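Local atomic coordinates of ALDH21) (Physcomitrella patens subsp. patens, PDB entry 5MZ5), a protein that oxidises succinic semialdehyde to succinate with NADP(+) as coenzyme, as a member of the aldehyde dehydrogenase family. Residues P90-M95 with G206-L211; Q171-K176 with K505-R510; P291-D296 with Y423-F428. All blocks are in the same frame, centred on the assembly; numbering follows the deposited sequence.

Contact 1. Residues P90-M95 with G206-L211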
loop_
_atom_site.group_PDB
_atom_site.type_symbol
_atom_site.label_atom_id
_atom_site.label_comp_id
_atom_site.label_asym_id
_atom_site.label_seq_id
_atom_site.Cartn_x
_atom_site.Cartn_y
_atom_site.Cartn_z
ATOM N N PRO A 90 -2.015 11.461 26.761
ATOM C CA PRO A 90 -3.406 11.070 26.432
ATOM C C PRO A 90 -4.182 12.099 25.600
ATOM O O PRO A 90 -4.870 11.703 24.662
ATOM C CB PRO A 90 -4.050 10.818 27.806
ATOM C CG PRO A 90 -2.873 10.558 28.732
ATOM C CD PRO A 90 -1.806 11.469 28.230
ATOM N N ALA A 91 -4.060 13.410 25.912
ATOM C CA ALA A 91 -4.750 14.439 25.117
ATOM C C ALA A 91 -4.159 14.561 23.698
ATOM O O ALA A 91 -4.899 14.828 22.761
ATOM C CB ALA A 91 -4.741 15.785 25.828
ATOM N N MET A 92 -2.844 14.322 23.544
ATOM C CA MET A 92 -2.162 14.323 22.242
ATOM C C MET A 92 -2.723 13.166 21.388
ATOM O O MET A 92 -3.098 13.379 20.234
ATOM C CB MET A 92 -0.640 14.146 22.421
ATOM C CG MET A 92 0.094 15.402 22.861
ATOM S SD MET A 92 0.053 16.659 21.586
ATOM C CE MET A 92 1.381 16.173 20.577
ATOM N N ALA A 93 -2.840 11.959 22.004
ATOM C CA ALA A 93 -3.362 10.734 21.390
ATOM C C ALA A 93 -4.874 10.807 21.077
ATOM O O ALA A 93 -5.319 10.127 20.161
ATOM C CB ALA A 93 -3.049 9.535 22.279
ATOM N N ALA A 94 -5.646 11.647 21.803
ATOM C CA ALA A 94 -7.094 11.843 21.617
ATOM C C ALA A 94 -7.447 12.945 20.589
ATOM O O ALA A 94 -8.608 13.074 20.220
ATOM C CB ALA A 94 -7.782 12.131 22.958
ATOM N N MET A 95 -6.474 13.752 20.148
ATOM C CA MET A 95 -6.730 14.783 19.135
ATOM C C MET A 95 -7.261 14.124 17.845
ATOM O O MET A 95 -6.788 13.044 17.448
ATOM C CB MET A 95 -5.420 15.489 18.756
ATOM C CG MET A 95 -4.898 16.444 19.803
ATOM S SD MET A 95 -3.278 17.065 19.338
ATOM C CE MET A 95 -3.734 18.425 18.216
ATOM N N GLY A 206 0.867 12.742 16.822
ATOM C CA GLY A 206 0.238 13.019 18.105
ATOM C C GLY A 206 1.094 12.561 19.274
ATOM O O GLY A 206 0.573 11.995 20.242
ATOM N N CYS A 207 2.416 12.804 19.188
ATOM C CA CYS A 207 3.399 12.504 20.239
ATOM C C CYS A 207 3.801 13.789 20.941
ATOM O O CYS A 207 4.289 14.689 20.263
ATOM C CB CYS A 207 4.650 11.846 19.657
ATOM S SG CYS A 207 4.490 10.090 19.290
ATOM N N PRO A 208 3.760 13.870 22.290
ATOM C CA PRO A 208 4.355 15.041 22.959
ATOM C C PRO A 208 5.894 14.919 22.887
ATOM O O PRO A 208 6.431 13.818 22.719
ATOM C CB PRO A 208 3.846 14.922 24.402
ATOM C CG PRO A 208 3.661 13.460 24.602
ATOM C CD PRO A 208 3.259 12.879 23.274
ATOM N N PHE A 209 6.615 16.041 22.978
ATOM C CA PHE A 209 8.061 15.974 22.852
ATOM C C PHE A 209 8.788 17.002 23.708
ATOM O O PHE A 209 8.227 18.038 24.047
ATOM C CB PHE A 209 8.487 16.117 21.365
ATOM C CG PHE A 209 8.163 17.455 20.732
ATOM C CD1 PHE A 209 9.052 18.522 20.824
ATOM C CD2 PHE A 209 6.951 17.657 20.078
ATOM C CE1 PHE A 209 8.736 19.770 20.270
ATOM C CE2 PHE A 209 6.642 18.900 19.511
ATOM C CZ PHE A 209 7.542 19.946 19.605
ATOM N N VAL A 210 10.059 16.722 24.013
ATOM C CA VAL A 210 10.980 17.626 24.706
ATOM C C VAL A 210 12.170 17.745 23.771
ATOM O O VAL A 210 12.845 16.754 23.495
ATOM C CB VAL A 210 11.379 17.203 26.151
ATOM C CG1 VAL A 210 12.215 18.289 26.822
ATOM C CG2 VAL A 210 10.148 16.896 26.996
ATOM N N LEU A 211 12.396 18.942 23.250
ATOM C CA LEU A 211 13.488 19.188 22.332
ATOM C C LEU A 211 14.646 19.926 22.970
ATOM O O LEU A 211 14.460 20.953 23.638
ATOM C CB LEU A 211 12.993 19.924 21.046
ATOM C CG LEU A 211 14.044 20.561 20.103
ATOM C CD1 LEU A 211 14.847 19.500 19.337
ATOM C CD2 LEU A 211 13.375 21.475 19.153
#
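Met92 lies over one face of the flat Cys207-Pro208 peptide, its methyl CE 3.3 Å from Cys207 O and its CG, farther along the same face, 4.0 Å from Pro208 N. At the edge of the Phe209 ring, in its plane, sits that same Cys207 O, 4.0 Å from Phe209 CD2. The carbonyl oxygen therefore has a methionine methyl above the peptide plane and an aromatic rim beside it. Bends at chi2 (-67°) and chi3 (-84°) curl the thioether so that CE turns back onto the peptide. Met92 and the Pro208 ring pass alongside each other with their directions reversed, Met92 CG 4.1 Å from Pro208 CD.

Nearer the backbone, Met92 CB presses on Gly206 O at 3.3 Å. Gly206 has a positive phi (101°) and is the C-prime residue of the Schellman motif that closes helix 193-205, with Cys207 N bonded back to Ala202 O. A CB at Gly206 would collide with the carbonyl oxygen of the residue before and would stand only 3.0 Å from Met92 O.

After this turn the chain enters strand 209-212, which completes a beta-alpha-beta crossover from strand 182-185 in the parallel sheet of the Rossmann-type domain. The last turn of helix 75-94 lays methionine carbons on the carbonyl oxygens and proline of the link between helix 193-205 and that strand. Pro235 and Ala238, just ahead of the adjoining strand 239-241, also touch Met92, while Phe209 packs on Val199 and Ala202 of helix 193-205.

Contact 2. Residues Q171-K176 with K505-R510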
loop_
_atom_site.group_PDB
_atom_site.type_symbol
_atom_site.label_atom_id
_atom_site.label_comp_id
_atom_site.label_asym_id
_atom_site.label_seq_id
_atom_site.Cartn_x
_atom_site.Cartn_y
_atom_site.Cartn_z
ATOM N N GLN A 171 -10.026 -12.581 11.501
ATOM C CA GLN A 171 -9.698 -11.389 10.718
ATOM C C GLN A 171 -9.037 -10.421 11.694
ATOM O O GLN A 171 -9.172 -10.567 12.912
ATOM C CB GLN A 171 -10.959 -10.774 10.052
ATOM C CG GLN A 171 -11.904 -10.085 11.034
ATOM C CD GLN A 171 -13.195 -9.659 10.404
ATOM O OE1 GLN A 171 -13.229 -8.733 9.583
ATOM N NE2 GLN A 171 -14.293 -10.266 10.849
ATOM N N GLY A 172 -8.331 -9.457 11.163
ATOM C CA GLY A 172 -7.640 -8.481 11.986
ATOM C C GLY A 172 -7.707 -7.079 11.456
ATOM O O GLY A 172 -7.820 -6.862 10.243
ATOM N N ILE A 173 -7.682 -6.120 12.371
ATOM C CA ILE A 173 -7.588 -4.695 12.062
ATOM C C ILE A 173 -6.252 -4.262 12.657
ATOM O O ILE A 173 -6.046 -4.391 13.861
ATOM C CB ILE A 173 -8.776 -3.840 12.589
ATOM C CG1 ILE A 173 -10.102 -4.252 11.902
ATOM C CG2 ILE A 173 -8.471 -2.321 12.398
ATOM C CD1 ILE A 173 -11.349 -3.852 12.661
ATOM N N VAL A 174 -5.343 -3.801 11.797
ATOM C CA VAL A 174 -4.018 -3.331 12.192
ATOM C C VAL A 174 -4.046 -1.810 12.154
ATOM O O VAL A 174 -4.330 -1.233 11.113
ATOM C CB VAL A 174 -2.890 -3.913 11.300
ATOM C CG1 VAL A 174 -1.521 -3.476 11.807
ATOM C CG2 VAL A 174 -2.975 -5.433 11.232
ATOM N N LYS A 175 -3.778 -1.171 13.291
ATOM C CA LYS A 175 -3.807 0.280 13.421
ATOM C C LYS A 175 -2.519 0.737 14.104
ATOM O O LYS A 175 -1.892 -0.032 14.824
ATOM C CB LYS A 175 -5.060 0.675 14.239
ATOM C CG LYS A 175 -5.535 2.095 14.098
ATOM C CD LYS A 175 -6.994 2.188 14.493
ATOM C CE LYS A 175 -7.238 3.181 15.597
ATOM N NZ LYS A 175 -8.695 3.379 15.822
ATOM N N LYS A 176 -2.101 1.974 13.831
ATOM C CA LYS A 176 -0.887 2.569 14.391
ATOM C C LYS A 176 -1.237 3.598 15.445
ATOM O O LYS A 176 -2.184 4.366 15.277
ATOM C CB LYS A 176 0.004 3.157 13.287
ATOM C CG LYS A 176 0.666 2.101 12.422
ATOM C CD LYS A 176 1.363 2.734 11.244
ATOM C CE LYS A 176 1.834 1.719 10.232
ATOM N NZ LYS A 176 3.236 1.301 10.497
ATOM N N LYS A 505 -0.584 -2.009 16.504
ATOM C CA LYS A 505 -1.496 -2.768 17.368
ATOM C C LYS A 505 -2.481 -3.488 16.474
ATOM O O LYS A 505 -3.056 -2.884 15.571
ATOM C CB LYS A 505 -2.233 -1.881 18.383
ATOM C CG LYS A 505 -2.913 -2.657 19.525
ATOM C CD LYS A 505 -3.789 -1.766 20.426
ATOM C CE LYS A 505 -3.047 -0.573 21.037
ATOM N NZ LYS A 505 -3.900 0.224 21.970
ATOM N N VAL A 506 -2.675 -4.786 16.718
ATOM C CA VAL A 506 -3.655 -5.574 15.942
ATOM C C VAL A 506 -4.854 -5.970 16.821
ATOM O O VAL A 506 -4.681 -6.347 17.971
ATOM C CB VAL A 506 -3.009 -6.789 15.204
ATOM C CG1 VAL A 506 -2.321 -7.768 16.187
ATOM C CG2 VAL A 506 -4.023 -7.521 14.295
ATOM N N LEU A 507 -6.057 -5.879 16.264
ATOM C CA LEU A 507 -7.288 -6.356 16.879
ATOM C C LEU A 507 -7.596 -7.661 16.138
ATOM O O LEU A 507 -7.932 -7.633 14.951
ATOM C CB LEU A 507 -8.456 -5.335 16.725
ATOM C CG LEU A 507 -9.777 -5.727 17.382
ATOM C CD1 LEU A 507 -9.640 -5.822 18.931
ATOM C CD2 LEU A 507 -10.913 -4.763 16.964
ATOM N N VAL A 508 -7.371 -8.797 16.804
ATOM C CA VAL A 508 -7.617 -10.123 16.241
ATOM C C VAL A 508 -9.052 -10.460 16.618
ATOM O O VAL A 508 -9.387 -10.511 17.788
ATOM C CB VAL A 508 -6.588 -11.204 16.706
ATOM C CG1 VAL A 508 -6.934 -12.583 16.134
ATOM C CG2 VAL A 508 -5.154 -10.801 16.348
ATOM N N MET A 509 -9.898 -10.627 15.613
ATOM C CA MET A 509 -11.333 -10.813 15.775
ATOM C C MET A 509 -11.791 -12.206 15.387
ATOM O O MET A 509 -11.685 -12.606 14.226
ATOM C CB MET A 509 -12.080 -9.746 14.944
ATOM C CG MET A 509 -11.534 -8.326 15.118
ATOM S SD MET A 509 -12.069 -7.225 13.775
ATOM C CE MET A 509 -13.630 -6.836 14.315
ATOM N N ARG A 510 -12.332 -12.926 16.364
ATOM C CA ARG A 510 -12.848 -14.283 16.227
ATOM C C ARG A 510 -14.364 -14.290 15.997
ATOM O O ARG A 510 -15.135 -13.921 16.886
ATOM C CB ARG A 510 -12.415 -15.130 17.434
ATOM C CG ARG A 510 -13.356 -16.266 17.865
ATOM C CD ARG A 510 -12.882 -17.652 17.533
ATOM N NE ARG A 510 -11.497 -17.929 17.933
ATOM C CZ ARG A 510 -10.715 -18.782 17.280
ATOM N NH1 ARG A 510 -11.188 -19.468 16.253
ATOM N NH2 ARG A 510 -9.458 -18.955 17.650
HETATM O O HOH W 1 -13.876 -12.400 12.638
#
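Met509 crosses both Gln171 and Ile173 at a slant, with its sulphur as the main point of touch: SD lies 3.6 Å from Ile173 CD1 and 4.0 Å from Gln171 CG. A bend at chi3 (81°) sets the methyl CE 4.1 Å from Ile173 CD1. Met509 CB is 3.9 Å from Gln171 CG. An alanine here would keep CB but would probably open a gap beside Ile173 CD1 where SD and CE now lie, and cost packing on Phe455 of the fourth subunit. Beyond the methionine, a water accepts from Gln171 NE2 and donates to Met509 O, while Gln171 OE1 is bonded to His158.

The strands run antiparallel at 164°, joined by six backbone hydrogen bonds. They belong to the three-stranded sheet 156-160, 170-178 and 502-510 of the aldehyde dehydrogenase oligomerisation domain. Val506 to Met509 pair in parallel with a strand of the second subunit, carrying the sheet across the interface.

Lys175 and Lys505 start on the Ile173 and Met509 face, then lead away: Lys175 NZ makes a salt bridge with Glu459 of the second subunit, and Lys505 NZ hydrogen-bonds to the carbonyl oxygens of Met461 and Phe458 of that subunit. On the opposite face, Val174 and Val506 touch by their CG2 methyls, 3.9 Å apart. Gly172 has no CB to crowd Val506; one there would stand 3.3 Å from Val506 CG2.

Contact 3. Residues P291-D296 with Y423-F428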
loop_
_atom_site.group_PDB
_atom_site.type_symbol
_atom_site.label_atom_id
_atom_site.label_comp_id
_atom_site.label_asym_id
_atom_site.label_seq_id
_atom_site.Cartn_x
_atom_site.Cartn_y
_atom_site.Cartn_z
ATOM N N PRO A 291 30.526 10.100 -1.694
ATOM C CA PRO A 291 31.266 10.112 -2.959
ATOM C C PRO A 291 30.349 10.436 -4.166
ATOM O O PRO A 291 29.128 10.310 -4.097
ATOM C CB PRO A 291 31.783 8.681 -3.043
ATOM C CG PRO A 291 30.695 7.863 -2.369
ATOM C CD PRO A 291 29.907 8.783 -1.455
ATOM N N CYS A 292 30.952 10.800 -5.294
ATOM C CA CYS A 292 30.222 11.017 -6.542
ATOM C C CYS A 292 31.045 10.460 -7.684
ATOM O O CYS A 292 32.240 10.726 -7.751
ATOM C CB CYS A 292 29.876 12.491 -6.769
ATOM S SG CYS A 292 28.783 12.798 -8.190
ATOM N N ILE A 293 30.400 9.681 -8.565
ATOM C CA ILE A 293 30.991 9.141 -9.782
ATOM C C ILE A 293 30.569 10.039 -10.958
ATOM O O ILE A 293 29.391 10.343 -11.100
ATOM C CB ILE A 293 30.579 7.663 -10.039
ATOM C CG1 ILE A 293 31.153 6.729 -8.958
ATOM C CG2 ILE A 293 31.018 7.204 -11.454
ATOM C CD1 ILE A 293 30.775 5.242 -9.081
ATOM N N VAL A 294 31.534 10.462 -11.780
ATOM C CA VAL A 294 31.282 11.219 -13.000
ATOM C C VAL A 294 31.741 10.310 -14.148
ATOM O O VAL A 294 32.934 10.191 -14.397
ATOM C CB VAL A 294 31.930 12.642 -13.021
ATOM C CG1 VAL A 294 31.744 13.329 -14.388
ATOM C CG2 VAL A 294 31.356 13.507 -11.909
ATOM N N ASP A 295 30.785 9.604 -14.785
ATOM C CA ASP A 295 31.074 8.707 -15.912
ATOM C C ASP A 295 30.613 9.298 -17.244
ATOM O O ASP A 295 30.920 8.757 -18.295
ATOM C CB ASP A 295 30.474 7.297 -15.676
ATOM C CG ASP A 295 31.182 6.185 -16.446
ATOM O OD1 ASP A 295 32.366 5.911 -16.151
ATOM O OD2 ASP A 295 30.540 5.565 -17.307
ATOM N N ASP A 296 29.898 10.428 -17.187
ATOM C CA ASP A 296 29.332 11.176 -18.315
ATOM C C ASP A 296 28.977 12.587 -17.843
ATOM O O ASP A 296 28.955 12.845 -16.639
ATOM C CB ASP A 296 28.028 10.492 -18.830
ATOM C CG ASP A 296 28.213 9.400 -19.869
ATOM O OD1 ASP A 296 28.894 9.657 -20.893
ATOM O OD2 ASP A 296 27.627 8.318 -19.698
ATOM N N TYR A 423 39.688 12.150 -7.488
ATOM C CA TYR A 423 40.308 10.891 -7.924
ATOM C C TYR A 423 39.909 10.557 -9.353
ATOM O O TYR A 423 38.827 10.924 -9.820
ATOM C CB TYR A 423 39.888 9.719 -7.009
ATOM C CG TYR A 423 40.238 9.911 -5.551
ATOM C CD1 TYR A 423 41.522 9.646 -5.082
ATOM C CD2 TYR A 423 39.289 10.374 -4.639
ATOM C CE1 TYR A 423 41.859 9.839 -3.742
ATOM C CE2 TYR A 423 39.610 10.562 -3.291
ATOM C CZ TYR A 423 40.899 10.293 -2.847
ATOM O OH TYR A 423 41.238 10.472 -1.526
ATOM N N LYS A 424 40.780 9.811 -10.019
ATOM C CA LYS A 424 40.597 9.311 -11.370
ATOM C C LYS A 424 40.358 7.806 -11.271
ATOM O O LYS A 424 40.900 7.152 -10.377
ATOM C CB LYS A 424 41.875 9.575 -12.186
ATOM C CG LYS A 424 41.794 9.196 -13.673
ATOM C CD LYS A 424 43.093 9.469 -14.465
ATOM C CE LYS A 424 44.335 8.697 -14.097
ATOM N NZ LYS A 424 45.536 9.263 -14.778
ATOM N N TYR A 425 39.560 7.256 -12.193
ATOM C CA TYR A 425 39.336 5.815 -12.277
ATOM C C TYR A 425 39.281 5.399 -13.747
ATOM O O TYR A 425 39.009 6.235 -14.619
ATOM C CB TYR A 425 38.083 5.351 -11.471
ATOM C CG TYR A 425 36.769 5.753 -12.099
ATOM C CD1 TYR A 425 36.183 4.977 -13.094
ATOM C CD2 TYR A 425 36.105 6.907 -11.693
ATOM C CE1 TYR A 425 34.988 5.357 -13.696
ATOM C CE2 TYR A 425 34.885 7.276 -12.256
ATOM C CZ TYR A 425 34.332 6.499 -13.260
ATOM O OH TYR A 425 33.169 6.895 -13.858
ATOM N N SER A 426 39.531 4.110 -14.008
ATOM C CA SER A 426 39.473 3.547 -15.359
ATOM C C SER A 426 38.369 2.494 -15.457
ATOM O O SER A 426 37.831 2.279 -16.549
ATOM C CB SER A 426 40.817 2.934 -15.753
ATOM O OG SER A 426 41.278 2.011 -14.778
ATOM N N ASP A 427 38.055 1.825 -14.328
ATOM C CA ASP A 427 37.025 0.791 -14.273
ATOM C C ASP A 427 35.832 1.236 -13.413
ATOM O O ASP A 427 36.012 1.598 -12.249
ATOM C CB ASP A 427 37.618 -0.540 -13.772
ATOM C CG ASP A 427 36.638 -1.699 -13.825
ATOM O OD1 ASP A 427 36.229 -2.075 -14.933
ATOM O OD2 ASP A 427 36.283 -2.221 -12.757
ATOM N N PHE A 428 34.620 1.206 -13.992
ATOM C CA PHE A 428 33.379 1.602 -13.331
ATOM C C PHE A 428 33.084 0.773 -12.065
ATOM O O PHE A 428 32.747 1.357 -11.036
ATOM C CB PHE A 428 32.178 1.590 -14.317
ATOM C CG PHE A 428 30.872 1.955 -13.657
ATOM C CD1 PHE A 428 30.567 3.279 -13.363
ATOM C CD2 PHE A 428 29.956 0.969 -13.293
ATOM C CE1 PHE A 428 29.368 3.611 -12.720
ATOM C CE2 PHE A 428 28.754 1.305 -12.661
ATOM C CZ PHE A 428 28.471 2.620 -12.370
#
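Ile293 and Asp295 meet Tyr425 and Phe428 mainly through side chains, the two backbones staying well apart, with 7.9 Å between Asp295 CA and Phe428 CA. The polar link is short: Tyr425 OH donates to Asp295 OD1 at 2.6 Å, on the anti side of the carboxylate and 16° out of its plane. The two side chains cross at about a right angle, yet carboxylate and ring planes are only 13° apart, and OD1 lies at the edge of the phenol. Asp295 OD2 forms a salt bridge with Lys453, so both oxygens are engaged; the lysine would probably favour the charged aspartate.

Ile293 CG2 comes up against the phenol end of the ring, 3.2 Å from Tyr425 OH, and also reaches Phe428 CE1 at 4.2 Å. His329 meets the Tyr425 ring steeply, and at that ring's edge, in plane, lies Asp427 N. Asp427 is the N-cap of helix 428-435, its OD2 bonded to Glu430 N.

Strand 323-329 lies between strands 290-294 and 419-425, all parallel. Strand 419-425, helix 428-435, on whose Val432 and Cys435 Ile293 packs, and parallel strand 443-447 form a beta-alpha-beta crossover in the alpha/beta catalytic domain of aldehyde dehydrogenases.

Apart from Ala93 in contact 1 and the partly exposed Gln171 and Lys175 in contact 2, the touching residues are buried. No helix or strand is shared: contact 1 joins helix 75-94 to the lead-in of strand 209-212, contact 2 two strands of one sheet, contact 3 the ends of strands 290-294 and 419-425 with the start of helix 428-435. Contacts 1 and 3 lie on opposite sides of the chain's centre, about 48 Å apart between centres. Contact 1 is van der Waals packing of a methionine on a peptide and a proline; contact 3 adds one charged hydrogen bond. Only contact 2 is joined by backbone bonding. Three other subunits approach it; none touches contact 1, and contact 3 meets one through Phe428.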